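Local structure of 6-phosphofructokinase subunit beta (Saccharomyces cerevisiae, 3O8O) at residues G152-D157 against E195-N200; G166-L171 against C201-L206; D172-A177 against H288-G293. The protein catalyses the ATP-dependent phosphorylation of fructose 6-phosphate to fructose 1,6-bisphosphate, the committing step of glycolysis, as the beta subunit of an allosteric enzyme. All blocks are in the same frame, centred on the assembly; numbering follows the deposited sequence.

Contact 1 of 3, residues G152-D157 against E195-N200. With F6P (6-O-phosphono-beta-D-fructofuranose), chain K.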
loop_
_atom_site.group_PDB
_atom_site.type_symbol
_atom_site.label_atom_id
_atom_site.label_comp_id
_atom_site.label_asym_id
_atom_site.label_seq_id
_atom_site.Cartn_x
_atom_site.Cartn_y
_atom_site.Cartn_z
ATOM N N GLY B 152 -14.203 -43.566 18.272
ATOM C CA GLY B 152 -14.619 -42.243 18.666
ATOM C C GLY B 152 -15.213 -42.319 20.054
ATOM O O GLY B 152 -16.172 -43.049 20.301
ATOM N N SER B 153 -14.638 -41.556 20.970
ATOM C CA SER B 153 -15.122 -41.534 22.340
ATOM C C SER B 153 -14.463 -40.404 23.110
ATOM O O SER B 153 -13.275 -40.143 22.926
ATOM C CB SER B 153 -14.806 -42.865 23.008
ATOM O OG SER B 153 -15.297 -42.871 24.328
ATOM N N ILE B 154 -15.223 -39.728 23.967
ATOM C CA ILE B 154 -14.629 -38.644 24.742
ATOM C C ILE B 154 -13.761 -39.136 25.901
ATOM O O ILE B 154 -12.963 -38.358 26.441
ATOM C CB ILE B 154 -15.685 -37.672 25.348
ATOM C CG1 ILE B 154 -16.677 -38.422 26.224
ATOM C CG2 ILE B 154 -16.409 -36.944 24.260
ATOM C CD1 ILE B 154 -17.604 -37.492 26.987
ATOM N N ASP B 155 -13.910 -40.421 26.256
ATOM C CA ASP B 155 -13.190 -41.056 27.373
ATOM C C ASP B 155 -11.691 -41.327 27.223
ATOM O O ASP B 155 -10.974 -41.350 28.219
ATOM C CB ASP B 155 -13.879 -42.361 27.745
ATOM C CG ASP B 155 -15.380 -42.188 27.978
ATOM O OD1 ASP B 155 -15.806 -41.129 28.504
ATOM O OD2 ASP B 155 -16.134 -43.130 27.649
ATOM N N ASN B 156 -11.224 -41.519 25.989
ATOM C CA ASN B 156 -9.810 -41.793 25.708
ATOM C C ASN B 156 -9.372 -42.981 26.547
ATOM O O ASN B 156 -8.409 -42.895 27.301
ATOM C CB ASN B 156 -8.933 -40.565 26.032
ATOM C CG ASN B 156 -7.590 -40.585 25.290
ATOM O OD1 ASN B 156 -7.533 -40.944 24.117
ATOM N ND2 ASN B 156 -6.517 -40.182 25.965
ATOM N N ASP B 157 -10.089 -44.092 26.423
ATOM C CA ASP B 157 -9.748 -45.275 27.198
ATOM C C ASP B 157 -9.568 -46.550 26.370
ATOM O O ASP B 157 -9.759 -47.652 26.881
ATOM C CB ASP B 157 -10.795 -45.514 28.286
ATOM C CG ASP B 157 -12.124 -45.936 27.725
ATOM O OD1 ASP B 157 -12.195 -46.286 26.532
ATOM O OD2 ASP B 157 -13.106 -45.927 28.485
ATOM N N GLU B 195 -17.659 -32.902 39.127
ATOM C CA GLU B 195 -17.774 -34.275 38.656
ATOM C C GLU B 195 -17.650 -34.327 37.128
ATOM O O GLU B 195 -18.467 -33.777 36.396
ATOM C CB GLU B 195 -19.110 -34.869 39.067
ATOM C CG GLU B 195 -19.113 -36.375 38.958
ATOM C CD GLU B 195 -20.504 -36.917 38.758
ATOM O OE1 GLU B 195 -21.426 -36.389 39.444
ATOM O OE2 GLU B 195 -20.665 -37.854 37.927
ATOM N N VAL B 196 -16.630 -35.030 36.667
ATOM C CA VAL B 196 -16.334 -35.146 35.250
ATOM C C VAL B 196 -16.558 -36.544 34.653
ATOM O O VAL B 196 -16.450 -37.541 35.346
ATOM C CB VAL B 196 -14.875 -34.695 35.030
ATOM C CG1 VAL B 196 -14.133 -35.690 34.138
ATOM C CG2 VAL B 196 -14.873 -33.274 34.474
ATOM N N MET B 197 -16.856 -36.604 33.360
ATOM C CA MET B 197 -17.096 -37.882 32.698
ATOM C C MET B 197 -15.828 -38.679 32.487
ATOM O O MET B 197 -14.766 -38.321 32.997
ATOM C CB MET B 197 -17.770 -37.681 31.340
ATOM C CG MET B 197 -19.169 -37.126 31.410
ATOM S SD MET B 197 -20.010 -37.449 29.885
ATOM C CE MET B 197 -21.723 -37.276 30.352
ATOM N N GLY B 198 -15.951 -39.760 31.722
ATOM C CA GLY B 198 -14.803 -40.596 31.438
ATOM C C GLY B 198 -15.056 -42.064 31.710
ATOM O O GLY B 198 -14.182 -42.910 31.493
ATOM N N ARG B 199 -16.254 -42.380 32.188
ATOM C CA ARG B 199 -16.590 -43.766 32.482
ATOM C C ARG B 199 -15.593 -44.317 33.505
ATOM O O ARG B 199 -15.580 -43.899 34.667
ATOM C CB ARG B 199 -16.526 -44.584 31.199
ATOM C CG ARG B 199 -17.088 -45.971 31.311
ATOM C CD ARG B 199 -17.072 -46.661 29.946
ATOM N NE ARG B 199 -17.963 -46.046 28.960
ATOM C CZ ARG B 199 -19.280 -46.245 28.916
ATOM N NH1 ARG B 199 -19.858 -47.044 29.800
ATOM N NH2 ARG B 199 -20.038 -45.648 28.000
ATOM N N ASN B 200 -14.737 -45.236 33.072
ATOM C CA ASN B 200 -13.769 -45.832 33.989
ATOM C C ASN B 200 -12.359 -45.337 33.774
ATOM O O ASN B 200 -11.418 -45.844 34.384
ATOM C CB ASN B 200 -13.791 -47.362 33.872
ATOM C CG ASN B 200 -15.150 -47.966 34.256
ATOM O OD1 ASN B 200 -15.663 -47.731 35.358
ATOM N ND2 ASN B 200 -15.733 -48.748 33.348
HETATM O O1 F6P K . -19.423 -43.230 26.014
HETATM C C1 F6P K . -18.886 -43.037 27.322
HETATM C C2 F6P K . -19.700 -41.969 28.055
HETATM O O2 F6P K . -19.656 -40.719 27.379
HETATM C C3 F6P K . -19.199 -41.745 29.479
HETATM O O3 F6P K . -18.187 -40.733 29.547
HETATM C C4 F6P K . -20.534 -41.418 30.217
HETATM O O4 F6P K . -20.461 -41.679 31.622
HETATM C C5 F6P K . -21.540 -42.330 29.449
HETATM O O5 F6P K . -21.050 -42.342 28.109
HETATM C C6 F6P K . -22.927 -41.741 29.334
HETATM O O6 F6P K . -23.687 -42.704 28.602
HETATM P P F6P K . -25.168 -42.141 28.332
HETATM O O1P F6P K . -25.059 -40.933 27.477
HETATM O O2P F6P K . -26.020 -43.251 27.537
HETATM O O3P F6P K . -25.900 -41.735 29.727
#

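Contact 2 of 3, residues G166-L171 against C201-L206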
loop_
_atom_site.group_PDB
_atom_site.type_symbol
_atom_site.label_atom_id
_atom_site.label_comp_id
_atom_site.label_asym_id
_atom_site.label_seq_id
_atom_site.Cartn_x
_atom_site.Cartn_y
_atom_site.Cartn_z
ATOM N N GLY B 166 -12.637 -37.145 19.799
ATOM C CA GLY B 166 -13.572 -36.537 20.737
ATOM C C GLY B 166 -13.015 -36.296 22.129
ATOM O O GLY B 166 -13.549 -35.485 22.894
ATOM N N ALA B 167 -11.937 -36.996 22.461
ATOM C CA ALA B 167 -11.325 -36.857 23.772
ATOM C C ALA B 167 -10.975 -35.410 24.084
ATOM O O ALA B 167 -11.520 -34.816 25.018
ATOM C CB ALA B 167 -10.094 -37.714 23.846
ATOM N N TYR B 168 -10.064 -34.842 23.308
ATOM C CA TYR B 168 -9.667 -33.461 23.536
ATOM C C TYR B 168 -10.805 -32.447 23.456
ATOM O O TYR B 168 -10.744 -31.397 24.094
ATOM C CB TYR B 168 -8.561 -33.081 22.579
ATOM C CG TYR B 168 -7.252 -33.676 22.992
ATOM C CD1 TYR B 168 -6.694 -34.757 22.304
ATOM C CD2 TYR B 168 -6.554 -33.141 24.064
ATOM C CE1 TYR B 168 -5.464 -35.277 22.678
ATOM C CE2 TYR B 168 -5.334 -33.642 24.449
ATOM C CZ TYR B 168 -4.781 -34.711 23.758
ATOM O OH TYR B 168 -3.537 -35.199 24.145
ATOM N N SER B 169 -11.840 -32.745 22.677
ATOM C CA SER B 169 -12.974 -31.840 22.583
ATOM C C SER B 169 -13.675 -31.858 23.937
ATOM O O SER B 169 -14.060 -30.821 24.474
ATOM C CB SER B 169 -13.948 -32.284 21.485
ATOM O OG SER B 169 -13.388 -32.125 20.193
ATOM N N ALA B 170 -13.849 -33.049 24.489
ATOM C CA ALA B 170 -14.475 -33.172 25.788
ATOM C C ALA B 170 -13.610 -32.406 26.798
ATOM O O ALA B 170 -14.129 -31.642 27.619
ATOM C CB ALA B 170 -14.566 -34.616 26.161
ATOM N N LEU B 171 -12.291 -32.595 26.722
ATOM C CA LEU B 171 -11.375 -31.910 27.632
ATOM C C LEU B 171 -11.542 -30.397 27.551
ATOM O O LEU B 171 -11.440 -29.711 28.560
ATOM C CB LEU B 171 -9.921 -32.283 27.321
ATOM C CG LEU B 171 -8.830 -31.496 28.086
ATOM C CD1 LEU B 171 -9.015 -31.691 29.578
ATOM C CD2 LEU B 171 -7.418 -31.945 27.626
ATOM N N CYS B 201 -12.214 -44.351 32.896
ATOM C CA CYS B 201 -10.910 -43.777 32.609
ATOM C C CYS B 201 -10.801 -42.452 33.316
ATOM O O CYS B 201 -11.804 -41.808 33.594
ATOM C CB CYS B 201 -10.736 -43.571 31.121
ATOM S SG CYS B 201 -9.064 -43.091 30.717
ATOM N N GLY B 202 -9.586 -42.045 33.623
ATOM C CA GLY B 202 -9.412 -40.789 34.325
ATOM C C GLY B 202 -8.606 -39.790 33.523
ATOM O O GLY B 202 -8.142 -38.773 34.054
ATOM N N TRP B 203 -8.445 -40.078 32.233
ATOM C CA TRP B 203 -7.695 -39.207 31.333
ATOM C C TRP B 203 -8.236 -37.774 31.332
ATOM O O TRP B 203 -7.462 -36.817 31.370
ATOM C CB TRP B 203 -7.732 -39.756 29.907
ATOM C CG TRP B 203 -6.873 -38.961 29.000
ATOM C CD1 TRP B 203 -5.514 -39.049 28.859
ATOM C CD2 TRP B 203 -7.298 -37.900 28.152
ATOM N NE1 TRP B 203 -5.068 -38.103 27.972
ATOM C CE2 TRP B 203 -6.145 -37.383 27.521
ATOM C CE3 TRP B 203 -8.540 -37.331 27.866
ATOM C CZ2 TRP B 203 -6.202 -36.326 26.614
ATOM C CZ3 TRP B 203 -8.595 -36.281 26.970
ATOM C CH2 TRP B 203 -7.430 -35.789 26.350
ATOM N N LEU B 204 -9.561 -37.642 31.270
ATOM C CA LEU B 204 -10.218 -36.344 31.290
ATOM C C LEU B 204 -10.031 -35.597 32.605
ATOM O O LEU B 204 -9.717 -34.398 32.600
ATOM C CB LEU B 204 -11.708 -36.491 31.016
ATOM C CG LEU B 204 -12.096 -36.743 29.559
ATOM C CD1 LEU B 204 -13.589 -37.045 29.479
ATOM C CD2 LEU B 204 -11.751 -35.536 28.699
ATOM N N ALA B 205 -10.224 -36.285 33.729
ATOM C CA ALA B 205 -10.060 -35.647 35.038
ATOM C C ALA B 205 -8.608 -35.193 35.262
ATOM O O ALA B 205 -8.361 -34.093 35.740
ATOM C CB ALA B 205 -10.489 -36.605 36.145
ATOM N N LEU B 206 -7.653 -36.042 34.909
ATOM C CA LEU B 206 -6.245 -35.710 35.075
ATOM C C LEU B 206 -5.848 -34.461 34.262
ATOM O O LEU B 206 -5.454 -33.433 34.849
ATOM C CB LEU B 206 -5.392 -36.914 34.668
ATOM C CG LEU B 206 -3.877 -36.791 34.463
ATOM C CD1 LEU B 206 -3.159 -36.274 35.719
ATOM C CD2 LEU B 206 -3.358 -38.167 34.075
#

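Contact 3 of 3, residues D172-A177 against H288-G293. With F6P (6-O-phosphono-beta-D-fructofuranose), chain K.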
loop_
_atom_site.group_PDB
_atom_site.type_symbol
_atom_site.label_atom_id
_atom_site.label_comp_id
_atom_site.label_asym_id
_atom_site.label_seq_id
_atom_site.Cartn_x
_atom_site.Cartn_y
_atom_site.Cartn_z
ATOM N N ASP B 172 -11.779 -29.887 26.336
ATOM C CA ASP B 172 -11.999 -28.453 26.081
ATOM C C ASP B 172 -13.284 -28.021 26.792
ATOM O O ASP B 172 -13.329 -27.023 27.500
ATOM C CB ASP B 172 -12.147 -28.214 24.567
ATOM C CG ASP B 172 -12.302 -26.741 24.207
ATOM O OD1 ASP B 172 -11.283 -26.001 24.177
ATOM O OD2 ASP B 172 -13.457 -26.331 23.956
ATOM N N ARG B 173 -14.335 -28.792 26.591
ATOM C CA ARG B 173 -15.592 -28.489 27.227
ATOM C C ARG B 173 -15.434 -28.412 28.737
ATOM O O ARG B 173 -15.976 -27.511 29.380
ATOM C CB ARG B 173 -16.630 -29.551 26.855
ATOM C CG ARG B 173 -17.803 -28.977 26.093
ATOM C CD ARG B 173 -17.312 -28.205 24.869
ATOM N NE ARG B 173 -17.285 -29.047 23.680
ATOM C CZ ARG B 173 -16.457 -28.869 22.659
ATOM N NH1 ARG B 173 -15.575 -27.881 22.689
ATOM N NH2 ARG B 173 -16.523 -29.664 21.602
ATOM N N ILE B 174 -14.682 -29.363 29.296
ATOM C CA ILE B 174 -14.451 -29.434 30.742
ATOM C C ILE B 174 -13.742 -28.192 31.259
ATOM O O ILE B 174 -14.239 -27.522 32.156
ATOM C CB ILE B 174 -13.619 -30.715 31.133
ATOM C CG1 ILE B 174 -14.485 -31.974 30.953
ATOM C CG2 ILE B 174 -13.128 -30.616 32.583
ATOM C CD1 ILE B 174 -13.728 -33.280 31.000
ATOM N N CYS B 175 -12.593 -27.885 30.671
ATOM C CA CYS B 175 -11.804 -26.741 31.085
ATOM C C CYS B 175 -12.554 -25.453 30.934
ATOM O O CYS B 175 -12.260 -24.490 31.649
ATOM C CB CYS B 175 -10.522 -26.649 30.283
ATOM S SG CYS B 175 -9.454 -28.061 30.497
ATOM N N LYS B 176 -13.517 -25.417 30.013
ATOM C CA LYS B 176 -14.300 -24.199 29.815
ATOM C C LYS B 176 -15.283 -24.038 30.963
ATOM O O LYS B 176 -15.475 -22.938 31.465
ATOM C CB LYS B 176 -15.014 -24.226 28.453
ATOM N N ALA B 177 -15.877 -25.144 31.397
ATOM C CA ALA B 177 -16.827 -25.094 32.492
ATOM C C ALA B 177 -16.107 -24.752 33.793
ATOM O O ALA B 177 -16.568 -23.923 34.579
ATOM C CB ALA B 177 -17.530 -26.415 32.613
ATOM N N HIS B 288 -23.453 -34.247 30.168
ATOM C CA HIS B 288 -23.263 -34.265 28.721
ATOM C C HIS B 288 -22.735 -33.043 27.962
ATOM O O HIS B 288 -22.433 -33.165 26.778
ATOM C CB HIS B 288 -24.549 -34.749 28.057
ATOM C CG HIS B 288 -24.961 -36.118 28.492
ATOM N ND1 HIS B 288 -25.548 -36.363 29.713
ATOM C CD2 HIS B 288 -24.820 -37.324 27.890
ATOM C CE1 HIS B 288 -25.751 -37.661 29.844
ATOM N NE2 HIS B 288 -25.318 -38.267 28.754
ATOM N N VAL B 289 -22.617 -31.874 28.589
ATOM C CA VAL B 289 -22.082 -30.750 27.825
ATOM C C VAL B 289 -20.701 -31.216 27.380
ATOM O O VAL B 289 -20.120 -30.685 26.447
ATOM C CB VAL B 289 -21.917 -29.427 28.652
ATOM C CG1 VAL B 289 -23.181 -29.106 29.436
ATOM C CG2 VAL B 289 -20.713 -29.516 29.547
ATOM N N GLN B 290 -20.179 -32.227 28.061
ATOM C CA GLN B 290 -18.871 -32.758 27.727
ATOM C C GLN B 290 -18.943 -33.537 26.417
ATOM O O GLN B 290 -17.926 -33.767 25.759
ATOM C CB GLN B 290 -18.371 -33.663 28.854
ATOM C CG GLN B 290 -18.268 -32.965 30.200
ATOM C CD GLN B 290 -17.975 -33.925 31.336
ATOM O OE1 GLN B 290 -16.838 -34.377 31.522
ATOM N NE2 GLN B 290 -19.010 -34.252 32.101
ATOM N N ARG B 291 -20.154 -33.930 26.039
ATOM C CA ARG B 291 -20.371 -34.702 24.821
ATOM C C ARG B 291 -20.740 -33.827 23.632
ATOM O O ARG B 291 -20.565 -34.230 22.484
ATOM C CB ARG B 291 -21.478 -35.731 25.065
ATOM C CG ARG B 291 -21.054 -36.863 25.971
ATOM C CD ARG B 291 -20.318 -37.932 25.181
ATOM N NE ARG B 291 -21.258 -38.710 24.388
ATOM C CZ ARG B 291 -22.171 -39.509 24.921
ATOM N NH1 ARG B 291 -22.247 -39.635 26.244
ATOM N NH2 ARG B 291 -23.028 -40.156 24.141
ATOM N N GLY B 292 -21.249 -32.631 23.918
ATOM C CA GLY B 292 -21.656 -31.710 22.873
ATOM C C GLY B 292 -20.567 -30.793 22.350
ATOM O O GLY B 292 -19.369 -30.993 22.605
ATOM N N GLY B 293 -20.989 -29.772 21.611
ATOM C CA GLY B 293 -20.024 -28.857 21.048
ATOM C C GLY B 293 -19.410 -29.370 19.757
ATOM O O GLY B 293 -19.459 -30.560 19.445
HETATM O O1 F6P K . -19.423 -43.230 26.014
HETATM C C1 F6P K . -18.886 -43.037 27.322
HETATM C C2 F6P K . -19.700 -41.969 28.055
HETATM O O2 F6P K . -19.656 -40.719 27.379
HETATM C C3 F6P K . -19.199 -41.745 29.479
HETATM O O3 F6P K . -18.187 -40.733 29.547
HETATM C C4 F6P K . -20.534 -41.418 30.217
HETATM O O4 F6P K . -20.461 -41.679 31.622
HETATM C C5 F6P K . -21.540 -42.330 29.449
HETATM O O5 F6P K . -21.050 -42.342 28.109
HETATM C C6 F6P K . -22.927 -41.741 29.334
HETATM O O6 F6P K . -23.687 -42.704 28.602
HETATM P P F6P K . -25.168 -42.141 28.332
HETATM O O1P F6P K . -25.059 -40.933 27.477
HETATM O O2P F6P K . -26.020 -43.251 27.537
HETATM O O3P F6P K . -25.900 -41.735 29.727
#

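Contact 1 of 3, residues G152-D157 against E195-N200
Two loops come closest where Asp155 faces Gly198, with CA of Asp155 4.4 Å from CA of Gly198, and have separated to 7.9 Å between CA of Asp157 and CA of Asn200. Both loops contribute to the fructose 6-phosphate pocket (Ile154 and Asp155 from one, Met197, Gly198 and Arg199 from the other), and the sugar bridges them. Hydroxyl O3 donates to Asp155 OD1 at 2.6 Å and accepts from Gly198 N at 3.3 Å, the N-H pointing to it at 151°, so one ligand oxygen is gripped from both segments. Asp155, the predicted proton acceptor, has CG anti to its carbonyl carbon (chi1 -52°), and from there OD1 also meets Gly198 CA. A side chain at Gly198 would be driven into the carbonyl oxygen of Met197 at its phi of 129°. Arg199 extends past the carboxylate, then bends at chi3. Its guanidinium has the sugar O1 at its edge, in plane. The salt bridge from its NE to Asp155 OD2 is long, 3.7 Å, and doubtful, because OD2 is placed too close to the ligand. On the apolar side, Ile154 CD1 lies 3.8 Å from Met197 SD, the two side chains crossing obliquely, and that methyl is also 3.8 Å from the sugar O2. Outside the two loops, Glu254 accepts from Arg199 N and Gln290 from Met197 N. Strand 191-196 leads into the second loop, its Val196 packing on Ile174 of helix 167-187 and Leu204 of helix 203-212, while the first loop follows strand 146-151 and sets Ile154 against Ala170 of helix 167-187.

Contact 2 of 3, residues G166-L171 against C201-L206
Trp203 presents the edge of its six-membered ring to one face of Tyr168, a T-shaped pair with planes at 90° and centroids 4.9 Å apart. CH2 of Trp203 stands 3.5 Å above the tyrosine plane, offset toward the rim, and CZ2 of Trp203 comes within 3.6 Å of CE2 of Tyr168. The same six-membered ring meets, obliquely, Ala167, whose CB is 3.7 Å from CZ3 of Trp203, and Leu171, whose CD2 approaches CH2. One residue on, Leu204 inserts CD2 among Ala167, Ala170 and Leu171. This methyl is 3.6 Å from Leu171 N and 3.8 Å from Ala167 O, two atoms that are hydrogen-bonded to each other in the helix, and it also reaches CB of Ala170 at 3.9 Å. Both helices are in their first turns here, with Gly166 and Gly202 as N-caps. Trp203 is aimed across by CG lying anti to its backbone N (chi1 -175°), while that nitrogen donates to Cys201 SG at 161°. Farther out, Gly166 N and Ser169 OG bond to Asp299, and Tyr168 makes a second edge-to-face pair with Tyr298 and rests on Ile670 of helix 669-688, in the C-terminal half of the chain. An alanine in place of Tyr168 would probably leave the Trp203 edge without its aromatic face and open a gap beside Tyr298 and Ile670. No hydrogen bond crosses the interface: apolar side chains and a ring pair join the two helix starts, so their fit probably depends on apolar packing rather than directional polar bonds.

Contact 3 of 3, residues D172-A177 against H288-G293
Arg173 and Gly292 supply the hydrogen bonds of this contact, both ending on one carbonyl oxygen. NE of Arg173 reaches Gly292 O at 3.0 Å (152° at the hydrogen) from above the carbonyl plane, and NH2 of Arg173 reaches it at 3.3 Å (139°), in plane and on a lone pair. Bends at chi2 and chi3 bring CD and NE of Arg173 round to this side-on grip. NH2 also donates to Thr294 O. The salt bridge lies within the helix, from Arg173 NH1 to Asp172 OD2 at 2.9 Å, so all three guanidinium nitrogens have a polar partner. A CB on Gly293 would collide with Arg173 NE. In the packing, Ile174 CD1 touches Gln290 OE1, while Gln290 NE2 donates to Gly287 O. Ligand bonds come from the loop: His288 NE2 donates to phosphate oxygen O1P at 3.0 Å, and Arg291 NH1 adds a weak bond to it. An aromatic side chain from the chain of another protein in the assembly packs edge-to-face with the His288 ring. The loop follows strand 281-285 and precedes helix 297-316, and Arg173 ties it to helix 167-187, whose Ile174 also packs on Ala208 of helix 203-212.

Overall arrangement
All three contacts lie in the N-terminal catalytic domain, and their segments alternate along the chain: 152-157, 166-171, 172-177, 195-200, 201-206, 288-293. Centres of contacts 1 and 2 are about 6 Å apart, those of 2 and 3 about 10 Å, and those of 1 and 3 about 12 Å. Helix 167-187 carries a segment of contacts 2 and 3 and leads on to strand 191-196, which enters contact 1 before helix 203-212 of contact 2. Contact 2 touches contact 1 through Asn156 on Trp203. Contacts 1 and 3 share the bound fructose 6-phosphate, the third with its hydrogen bonds to the phosphate. The three substrate-binding loops are probably held relative to one another through helix 167-187.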